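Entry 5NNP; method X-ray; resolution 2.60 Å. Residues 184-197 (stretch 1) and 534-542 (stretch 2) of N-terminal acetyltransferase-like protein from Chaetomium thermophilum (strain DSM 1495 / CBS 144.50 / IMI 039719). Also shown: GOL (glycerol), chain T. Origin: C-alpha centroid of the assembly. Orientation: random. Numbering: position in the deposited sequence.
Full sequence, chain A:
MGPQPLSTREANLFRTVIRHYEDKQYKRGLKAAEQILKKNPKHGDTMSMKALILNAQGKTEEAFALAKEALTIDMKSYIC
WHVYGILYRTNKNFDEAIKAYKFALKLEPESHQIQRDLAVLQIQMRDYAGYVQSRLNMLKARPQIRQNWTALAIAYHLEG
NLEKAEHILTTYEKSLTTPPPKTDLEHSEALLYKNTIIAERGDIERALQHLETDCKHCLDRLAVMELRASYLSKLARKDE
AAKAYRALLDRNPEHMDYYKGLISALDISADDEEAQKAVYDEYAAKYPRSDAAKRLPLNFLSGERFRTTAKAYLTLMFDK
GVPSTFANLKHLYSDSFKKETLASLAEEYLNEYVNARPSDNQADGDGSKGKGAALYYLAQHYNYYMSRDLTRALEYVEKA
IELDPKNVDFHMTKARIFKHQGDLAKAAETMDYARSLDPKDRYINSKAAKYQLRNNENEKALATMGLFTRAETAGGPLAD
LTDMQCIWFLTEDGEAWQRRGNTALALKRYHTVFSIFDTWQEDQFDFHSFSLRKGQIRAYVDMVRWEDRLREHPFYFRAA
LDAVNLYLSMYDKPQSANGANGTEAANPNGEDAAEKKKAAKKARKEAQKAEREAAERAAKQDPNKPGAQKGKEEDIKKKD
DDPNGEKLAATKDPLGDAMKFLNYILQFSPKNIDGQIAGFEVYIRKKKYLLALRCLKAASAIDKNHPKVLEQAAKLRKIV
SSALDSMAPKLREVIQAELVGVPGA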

ATOM      1  N   ASP A 184     -19.803 -11.058 -20.864  1.00 41.17           N
ATOM      2  CA  ASP A 184     -18.416 -11.507 -20.876  1.00 35.86           C
ATOM      3  C   ASP A 184     -17.534 -10.482 -20.168  1.00 37.00           C
ATOM      4  O   ASP A 184     -17.162  -9.471 -20.758  1.00 42.45           O
ATOM      5  CB  ASP A 184     -17.958 -11.717 -22.330  1.00 30.38           C
ATOM      6  CG  ASP A 184     -16.572 -12.321 -22.449  1.00 40.39           C
ATOM      7  OD1 ASP A 184     -15.749 -12.178 -21.530  1.00 46.45           O
ATOM      8  OD2 ASP A 184     -16.289 -12.935 -23.494  1.00 46.78           O
ATOM      9  N   LEU A 185     -17.185 -10.751 -18.916  1.00 37.60           N
ATOM     10  CA  LEU A 185     -16.380  -9.813 -18.136  1.00 38.10           C
ATOM     11  C   LEU A 185     -14.953  -9.694 -18.665  1.00 37.79           C
ATOM     12  O   LEU A 185     -14.359  -8.621 -18.615  1.00 41.63           O
ATOM     13  CB  LEU A 185     -16.349 -10.220 -16.666  1.00 43.20           C
ATOM     14  CG  LEU A 185     -15.632  -9.214 -15.763  1.00 46.31           C
ATOM     15  CD1 LEU A 185     -16.322  -7.881 -15.853  1.00 54.33           C
ATOM     16  CD2 LEU A 185     -15.593  -9.684 -14.337  1.00 43.57           C
ATOM     17  N   GLU A 186     -14.403 -10.797 -19.167  1.00 35.07           N
ATOM     18  CA  GLU A 186     -13.065 -10.785 -19.742  1.00 36.73           C
ATOM     19  C   GLU A 186     -12.992  -9.825 -20.939  1.00 40.12           C
ATOM     20  O   GLU A 186     -12.089  -8.989 -21.038  1.00 38.08           O
ATOM     21  CB  GLU A 186     -12.650 -12.196 -20.166  1.00 33.36           C
ATOM     22  CG  GLU A 186     -11.217 -12.308 -20.672  1.00 24.82           C
ATOM     23  CD  GLU A 186     -10.914 -13.678 -21.249  1.00 44.76           C
ATOM     24  OE1 GLU A 186     -11.707 -14.165 -22.085  1.00 50.79           O
ATOM     25  OE2 GLU A 186      -9.889 -14.281 -20.865  1.00 39.79           O
ATOM     26  N   HIS A 187     -13.961  -9.937 -21.840  1.00 37.45           N
ATOM     27  CA  HIS A 187     -14.010  -9.054 -22.996  1.00 36.89           C
ATOM     28  C   HIS A 187     -14.222  -7.603 -22.572  1.00 34.06           C
ATOM     29  O   HIS A 187     -13.569  -6.707 -23.097  1.00 36.11           O
ATOM     30  CB  HIS A 187     -15.101  -9.495 -23.966  1.00 40.76           C
ATOM     31  CG  HIS A 187     -15.153  -8.683 -25.218  1.00 39.64           C
ATOM     32  ND1 HIS A 187     -14.147  -8.707 -26.161  1.00 45.17           N
ATOM     33  CD2 HIS A 187     -16.082  -7.814 -25.679  1.00 39.71           C
ATOM     34  CE1 HIS A 187     -14.458  -7.887 -27.148  1.00 51.28           C
ATOM     35  NE2 HIS A 187     -15.627  -7.332 -26.880  1.00 48.13           N
ATOM     36  N   SER A 188     -15.110  -7.379 -21.608  1.00 32.55           N
ATOM     37  CA  SER A 188     -15.359  -6.031 -21.081  1.00 34.61           C
ATOM     38  C   SER A 188     -14.096  -5.371 -20.518  1.00 33.30           C
ATOM     39  O   SER A 188     -13.769  -4.230 -20.858  1.00 37.84           O
ATOM     40  CB  SER A 188     -16.433  -6.078 -20.000  1.00 37.57           C
ATOM     41  OG  SER A 188     -16.561  -4.819 -19.367  1.00 44.16           O
ATOM     42  N   GLU A 189     -13.399  -6.100 -19.655  1.00 30.46           N
ATOM     43  CA  GLU A 189     -12.127  -5.659 -19.106  1.00 34.50           C
ATOM     44  C   GLU A 189     -11.060  -5.448 -20.172  1.00 37.61           C
ATOM     45  O   GLU A 189     -10.253  -4.524 -20.063  1.00 31.04           O
ATOM     46  CB  GLU A 189     -11.633  -6.669 -18.068  1.00 35.95           C
ATOM     47  CG  GLU A 189     -12.396  -6.576 -16.754  1.00 42.85           C
ATOM     48  CD  GLU A 189     -12.302  -5.192 -16.122  1.00 43.17           C
ATOM     49  OE1 GLU A 189     -11.173  -4.690 -15.945  1.00 38.95           O
ATOM     50  OE2 GLU A 189     -13.360  -4.606 -15.810  1.00 46.38           O
ATOM     51  N   ALA A 190     -11.066  -6.296 -21.205  1.00 33.66           N
ATOM     52  CA  ALA A 190     -10.102  -6.163 -22.284  1.00 31.12           C
ATOM     53  C   ALA A 190     -10.333  -4.880 -23.075  1.00 30.13           C
ATOM     54  O   ALA A 190      -9.378  -4.251 -23.516  1.00 31.56           O
ATOM     55  CB  ALA A 190     -10.148  -7.365 -23.204  1.00 25.76           C
ATOM     56  N   LEU A 191     -11.598  -4.500 -23.259  1.00 30.24           N
ATOM     57  CA  LEU A 191     -11.923  -3.247 -23.940  1.00 30.53           C
ATOM     58  C   LEU A 191     -11.436  -2.033 -23.133  1.00 41.22           C
ATOM     59  O   LEU A 191     -10.839  -1.108 -23.687  1.00 43.88           O
ATOM     60  CB  LEU A 191     -13.419  -3.147 -24.189  1.00 31.76           C
ATOM     61  CG  LEU A 191     -14.001  -4.084 -25.253  1.00 39.33           C
ATOM     62  CD1 LEU A 191     -15.502  -4.187 -25.108  1.00 34.50           C
ATOM     63  CD2 LEU A 191     -13.634  -3.635 -26.666  1.00 35.16           C
ATOM     64  N   LEU A 192     -11.655  -2.042 -21.821  1.00 31.80           N
ATOM     65  CA  LEU A 192     -11.241  -0.899 -21.032  1.00 32.04           C
ATOM     66  C   LEU A 192      -9.714  -0.788 -20.972  1.00 32.34           C
ATOM     67  O   LEU A 192      -9.155   0.309 -21.030  1.00 34.62           O
ATOM     68  CB  LEU A 192     -11.829  -0.981 -19.630  1.00 37.66           C
ATOM     69  CG  LEU A 192     -13.353  -0.845 -19.506  1.00 39.33           C
ATOM     70  CD1 LEU A 192     -13.780  -1.028 -18.047  1.00 41.26           C
ATOM     71  CD2 LEU A 192     -13.871   0.493 -20.052  1.00 32.85           C
ATOM     72  N   TYR A 193      -9.040  -1.923 -20.865  1.00 25.28           N
ATOM     73  CA  TYR A 193      -7.577  -1.922 -20.833  1.00 31.65           C
ATOM     74  C   TYR A 193      -6.995  -1.270 -22.092  1.00 31.42           C
ATOM     75  O   TYR A 193      -6.144  -0.370 -21.998  1.00 34.80           O
ATOM     76  CB  TYR A 193      -7.043  -3.348 -20.656  1.00 30.92           C
ATOM     77  CG  TYR A 193      -5.530  -3.460 -20.660  1.00 36.67           C
ATOM     78  CD1 TYR A 193      -4.751  -2.683 -19.817  1.00 35.94           C
ATOM     79  CD2 TYR A 193      -4.883  -4.365 -21.499  1.00 45.25           C
ATOM     80  CE1 TYR A 193      -3.359  -2.786 -19.822  1.00 38.08           C
ATOM     81  CE2 TYR A 193      -3.498  -4.483 -21.506  1.00 43.87           C
ATOM     82  CZ  TYR A 193      -2.741  -3.691 -20.669  1.00 41.16           C
ATOM     83  OH  TYR A 193      -1.368  -3.813 -20.687  1.00 39.37           O
ATOM     84  N   LYS A 194      -7.473  -1.701 -23.262  1.00 34.61           N
ATOM     85  CA  LYS A 194      -7.106  -1.075 -24.538  1.00 34.56           C
ATOM     86  C   LYS A 194      -7.421   0.422 -24.530  1.00 45.02           C
ATOM     87  O   LYS A 194      -6.615   1.231 -24.999  1.00 50.85           O
ATOM     88  CB  LYS A 194      -7.822  -1.751 -25.714  1.00 31.57           C
ATOM     89  CG  LYS A 194      -7.621  -1.036 -27.092  1.00 38.66           C
ATOM     90  CD  LYS A 194      -8.469  -1.667 -28.221  1.00 30.57           C
ATOM     91  CE  LYS A 194      -8.255  -1.001 -29.550  1.00 33.48           C
ATOM     92  NZ  LYS A 194      -9.161  -1.528 -30.637  1.00 33.22           N
ATOM     93  N   ASN A 195      -8.589   0.795 -24.005  1.00 43.32           N
ATOM     94  CA  ASN A 195      -8.939   2.210 -23.918  1.00 39.87           C
ATOM     95  C   ASN A 195      -7.906   2.991 -23.098  1.00 39.13           C
ATOM     96  O   ASN A 195      -7.460   4.053 -23.525  1.00 31.52           O
ATOM     97  CB  ASN A 195     -10.340   2.420 -23.327  1.00 39.02           C
ATOM     98  CG  ASN A 195     -10.824   3.877 -23.465  1.00 45.53           C
ATOM     99  OD1 ASN A 195     -10.612   4.700 -22.569  1.00 35.84           O
ATOM    100  ND2 ASN A 195     -11.459   4.198 -24.610  1.00 46.76           N
ATOM    101  N   THR A 196      -7.512   2.475 -21.933  1.00 31.89           N
ATOM    102  CA  THR A 196      -6.526   3.198 -21.140  1.00 29.56           C
ATOM    103  C   THR A 196      -5.218   3.303 -21.923  1.00 35.86           C
ATOM    104  O   THR A 196      -4.499   4.290 -21.805  1.00 38.32           O
ATOM    105  CB  THR A 196      -6.266   2.547 -19.767  1.00 27.52           C
ATOM    106  OG1 THR A 196      -5.695   1.243 -19.932  1.00 34.25           O
ATOM    107  CG2 THR A 196      -7.545   2.449 -18.968  1.00 26.25           C
ATOM    108  N   ILE A 197      -4.929   2.305 -22.751  1.00 42.16           N
ATOM    109  CA  ILE A 197      -3.686   2.320 -23.527  1.00 45.40           C
ATOM    110  C   ILE A 197      -3.696   3.421 -24.584  1.00 45.60           C
ATOM    111  O   ILE A 197      -2.701   4.127 -24.760  1.00 46.78           O
ATOM    112  CB  ILE A 197      -3.414   0.943 -24.177  1.00 39.10           C
ATOM    113  CG1 ILE A 197      -2.944  -0.022 -23.087  1.00 35.06           C
ATOM    114  CG2 ILE A 197      -2.356   1.051 -25.264  1.00 28.35           C
ATOM    115  CD1 ILE A 197      -2.823  -1.473 -23.509  1.00 39.44           C
TER
HETATM  116  C1  GOL T 812      -4.229   1.305 -14.585  1.00 71.28           C
HETATM  117  O1  GOL T 812      -3.245   2.310 -14.426  1.00 71.35           O
HETATM  118  C2  GOL T 812      -4.577   1.143 -16.050  1.00 67.31           C
HETATM  119  O2  GOL T 812      -5.359   2.273 -16.373  1.00 74.77           O
HETATM  120  C3  GOL T 812      -3.269   1.116 -16.842  1.00 60.51           C
HETATM  121  O3  GOL T 812      -3.480   0.805 -18.202  1.00 49.65           O
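Stretch 2 534-542: KGQIRAYVD

Stretch 2 enters from the end of one helix, turns at Gly 535, and starts a second helix at Ile 537 that runs beyond Asp 542. Gly 535 leaves helical geometry with phi/psi of 75/-2°, a positive phi that by itself favours glycine. Gln 536, at -80/76°, occupies the N-cap position. The new helix crosses helix 185-197 at 50° between N-to-C directions, with axes 9.8 Å apart at closest approach. Register is fixed by two CA-CA pairs, Glu 189 with Gln 536 at 6.0 Å and Tyr 193 with Arg 538 at 5.8 Å, one helical turn apart on stretch 1.

At the turn the approach is tight: Gly 535 O lies 3.2 Å from Glu 189 CB. An ideal CB on Gly 535 would point toward stretch 1 and come 3.5 Å from Glu 186 CG. Water 1 donates to both Glu 186 O (2.7 Å) and Gly 535 O (2.9 Å), tying the two backbones together.

Arg 538 has the largest covered area, 117 Å². Its CA-to-CB bond points sideways, but chi angles of m, t, m and 134° bring its end nearer stretch 1. Glu 189 points toward stretch 2 and folds with chi1 -75° and chi2 -59°, both m, and chi3 -53°. The result is a salt bridge: Arg 538 NH2 donates to Glu 189 OE1 at 3.1 Å and 162°, and weakly to Glu 189 OE2 at 3.3 Å and 138°. Glu 189 OE1 lies near the guanidinium plane, whereas Leu 192 CD1 covers one face, 3.4 Å from Arg 538 NH2. Water 2 reinforces this arrangement, donating to Glu 189 O (3.0 Å) and Glu 189 OE1 (2.6 Å) while accepting from Arg 538 N (3.0 Å) and Arg 538 NE (3.1 Å).

The chi1 t rotamer of Tyr 193 (178°, chi2 53°) presents a ring face to Ile 537. Ile 537 CG2 stands 3.5 Å from the Tyr 193 ring centroid and 3° off its normal, the signature of a CH-pi contact. Val 541, also chi1 t, places CG2 3.9 Å from Tyr 193 CE1, extending the apolar patch.

Thr 196 adopts chi1 p (64°), allowing OG1 to donate to Tyr 193 O at 2.7 Å; its CG2 lies 3.7 Å from Arg 538 CD. Thr 196 OG1 also accepts from glycerol O3 at 2.8 Å. At the other end, Leu 185 CD2 meets Gln 536 NE2 at 3.6 Å.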

ATOM      1  N   LYS A 534      -8.230 -14.032 -14.065  1.00 35.65           N
ATOM      2  CA  LYS A 534      -9.332 -13.129 -13.734  1.00 40.04           C
ATOM      3  C   LYS A 534      -9.686 -12.154 -14.863  1.00 45.97           C
ATOM      4  O   LYS A 534     -10.813 -11.686 -14.941  1.00 60.36           O
ATOM      5  CB  LYS A 534      -9.005 -12.311 -12.480  1.00 46.57           C
ATOM      6  CG  LYS A 534      -8.472 -13.106 -11.291  1.00 53.52           C
ATOM      7  CD  LYS A 534      -9.392 -14.249 -10.864  1.00 57.18           C
ATOM      8  CE  LYS A 534     -10.739 -13.751 -10.373  1.00 63.93           C
ATOM      9  NZ  LYS A 534     -11.630 -14.877  -9.955  1.00 66.93           N
ATOM     10  N   GLY A 535      -8.723 -11.823 -15.720  1.00 38.07           N
ATOM     11  CA  GLY A 535      -8.949 -10.848 -16.778  1.00 34.22           C
ATOM     12  C   GLY A 535      -8.997  -9.391 -16.334  1.00 39.84           C
ATOM     13  O   GLY A 535      -9.157  -8.505 -17.157  1.00 46.09           O
ATOM     14  N   GLN A 536      -8.863  -9.140 -15.035  1.00 38.17           N
ATOM     15  CA  GLN A 536      -8.928  -7.792 -14.486  1.00 30.95           C
ATOM     16  C   GLN A 536      -7.607  -7.052 -14.663  1.00 39.24           C
ATOM     17  O   GLN A 536      -6.858  -6.857 -13.714  1.00 39.20           O
ATOM     18  CB  GLN A 536      -9.294  -7.853 -13.011  1.00 38.03           C
ATOM     19  CG  GLN A 536     -10.643  -8.497 -12.740  1.00 43.86           C
ATOM     20  CD  GLN A 536     -11.828  -7.542 -12.909  1.00 48.26           C
ATOM     21  OE1 GLN A 536     -11.686  -6.404 -13.363  1.00 44.94           O
ATOM     22  NE2 GLN A 536     -13.004  -8.006 -12.516  1.00 50.47           N
ATOM     23  N   ILE A 537      -7.354  -6.607 -15.884  1.00 28.46           N
ATOM     24  CA  ILE A 537      -6.026  -6.231 -16.300  1.00 30.17           C
ATOM     25  C   ILE A 537      -5.539  -4.871 -15.805  1.00 33.03           C
ATOM     26  O   ILE A 537      -4.379  -4.733 -15.440  1.00 26.24           O
ATOM     27  CB  ILE A 537      -5.934  -6.266 -17.833  1.00 29.52           C
ATOM     28  CG1 ILE A 537      -6.546  -7.580 -18.340  1.00 32.22           C
ATOM     29  CG2 ILE A 537      -4.497  -6.112 -18.265  1.00 28.68           C
ATOM     30  CD1 ILE A 537      -5.877  -8.817 -17.785  1.00 29.83           C
ATOM     31  N   ARG A 538      -6.399  -3.865 -15.832  1.00 27.47           N
ATOM     32  CA  ARG A 538      -6.018  -2.559 -15.311  1.00 28.24           C
ATOM     33  C   ARG A 538      -5.563  -2.637 -13.833  1.00 30.21           C
ATOM     34  O   ARG A 538      -4.593  -1.983 -13.449  1.00 32.97           O
ATOM     35  CB  ARG A 538      -7.173  -1.566 -15.483  1.00 27.77           C
ATOM     36  CG  ARG A 538      -7.441  -1.189 -16.937  1.00 39.29           C
ATOM     37  CD  ARG A 538      -8.780  -0.493 -17.091  1.00 40.39           C
ATOM     38  NE  ARG A 538      -9.861  -1.333 -16.592  1.00 36.13           N
ATOM     39  CZ  ARG A 538     -10.830  -0.905 -15.795  1.00 34.98           C
ATOM     40  NH1 ARG A 538     -10.860   0.363 -15.432  1.00 31.57           N
ATOM     41  NH2 ARG A 538     -11.775  -1.739 -15.378  1.00 32.08           N
ATOM     42  N   ALA A 539      -6.222  -3.461 -13.019  1.00 25.47           N
ATOM     43  CA  ALA A 539      -5.820  -3.569 -11.622  1.00 31.91           C
ATOM     44  C   ALA A 539      -4.429  -4.164 -11.541  1.00 33.33           C
ATOM     45  O   ALA A 539      -3.593  -3.702 -10.752  1.00 31.21           O
ATOM     46  CB  ALA A 539      -6.822  -4.404 -10.797  1.00 24.57           C
ATOM     47  N   TYR A 540      -4.185  -5.187 -12.357  1.00 30.41           N
ATOM     48  CA  TYR A 540      -2.866  -5.801 -12.396  1.00 37.68           C
ATOM     49  C   TYR A 540      -1.770  -4.761 -12.703  1.00 34.66           C
ATOM     50  O   TYR A 540      -0.739  -4.713 -12.020  1.00 27.83           O
ATOM     51  CB  TYR A 540      -2.809  -6.931 -13.425  1.00 24.72           C
ATOM     52  CG  TYR A 540      -1.405  -7.453 -13.618  1.00 31.91           C
ATOM     53  CD1 TYR A 540      -0.865  -8.384 -12.744  1.00 24.26           C
ATOM     54  CD2 TYR A 540      -0.607  -6.991 -14.661  1.00 26.36           C
ATOM     55  CE1 TYR A 540       0.418  -8.852 -12.912  1.00 29.47           C
ATOM     56  CE2 TYR A 540       0.675  -7.446 -14.834  1.00 28.83           C
ATOM     57  CZ  TYR A 540       1.193  -8.379 -13.956  1.00 31.76           C
ATOM     58  OH  TYR A 540       2.490  -8.835 -14.121  1.00 31.16           O
ATOM     59  N   VAL A 541      -1.998  -3.933 -13.720  1.00 29.78           N
ATOM     60  CA  VAL A 541      -1.005  -2.953 -14.110  1.00 31.04           C
ATOM     61  C   VAL A 541      -0.878  -1.881 -13.030  1.00 34.22           C
ATOM     62  O   VAL A 541       0.197  -1.328 -12.851  1.00 38.83           O
ATOM     63  CB  VAL A 541      -1.324  -2.287 -15.468  1.00 29.17           C
ATOM     64  CG1 VAL A 541      -0.355  -1.136 -15.714  1.00 25.15           C
ATOM     65  CG2 VAL A 541      -1.223  -3.289 -16.596  1.00 25.83           C
ATOM     66  N   ASP A 542      -1.966  -1.598 -12.313  1.00 32.43           N
ATOM     67  CA  ASP A 542      -1.903  -0.706 -11.147  1.00 28.48           C
ATOM     68  C   ASP A 542      -0.995  -1.269 -10.065  1.00 35.64           C
ATOM     69  O   ASP A 542      -0.215  -0.541  -9.443  1.00 37.44           O
ATOM     70  CB  ASP A 542      -3.282  -0.469 -10.543  1.00 31.07           C
ATOM     71  CG  ASP A 542      -4.067   0.577 -11.280  1.00 45.71           C
ATOM     72  OD1 ASP A 542      -3.439   1.410 -11.960  1.00 43.06           O
ATOM     73  OD2 ASP A 542      -5.314   0.572 -11.164  1.00 55.44           O
TER
HETATM   74  O   HOH W   1      -9.628  -9.336 -19.940  1.00 34.71           O
HETATM   75  O   HOH W   2      -9.014  -4.228 -17.349  1.00 29.75           O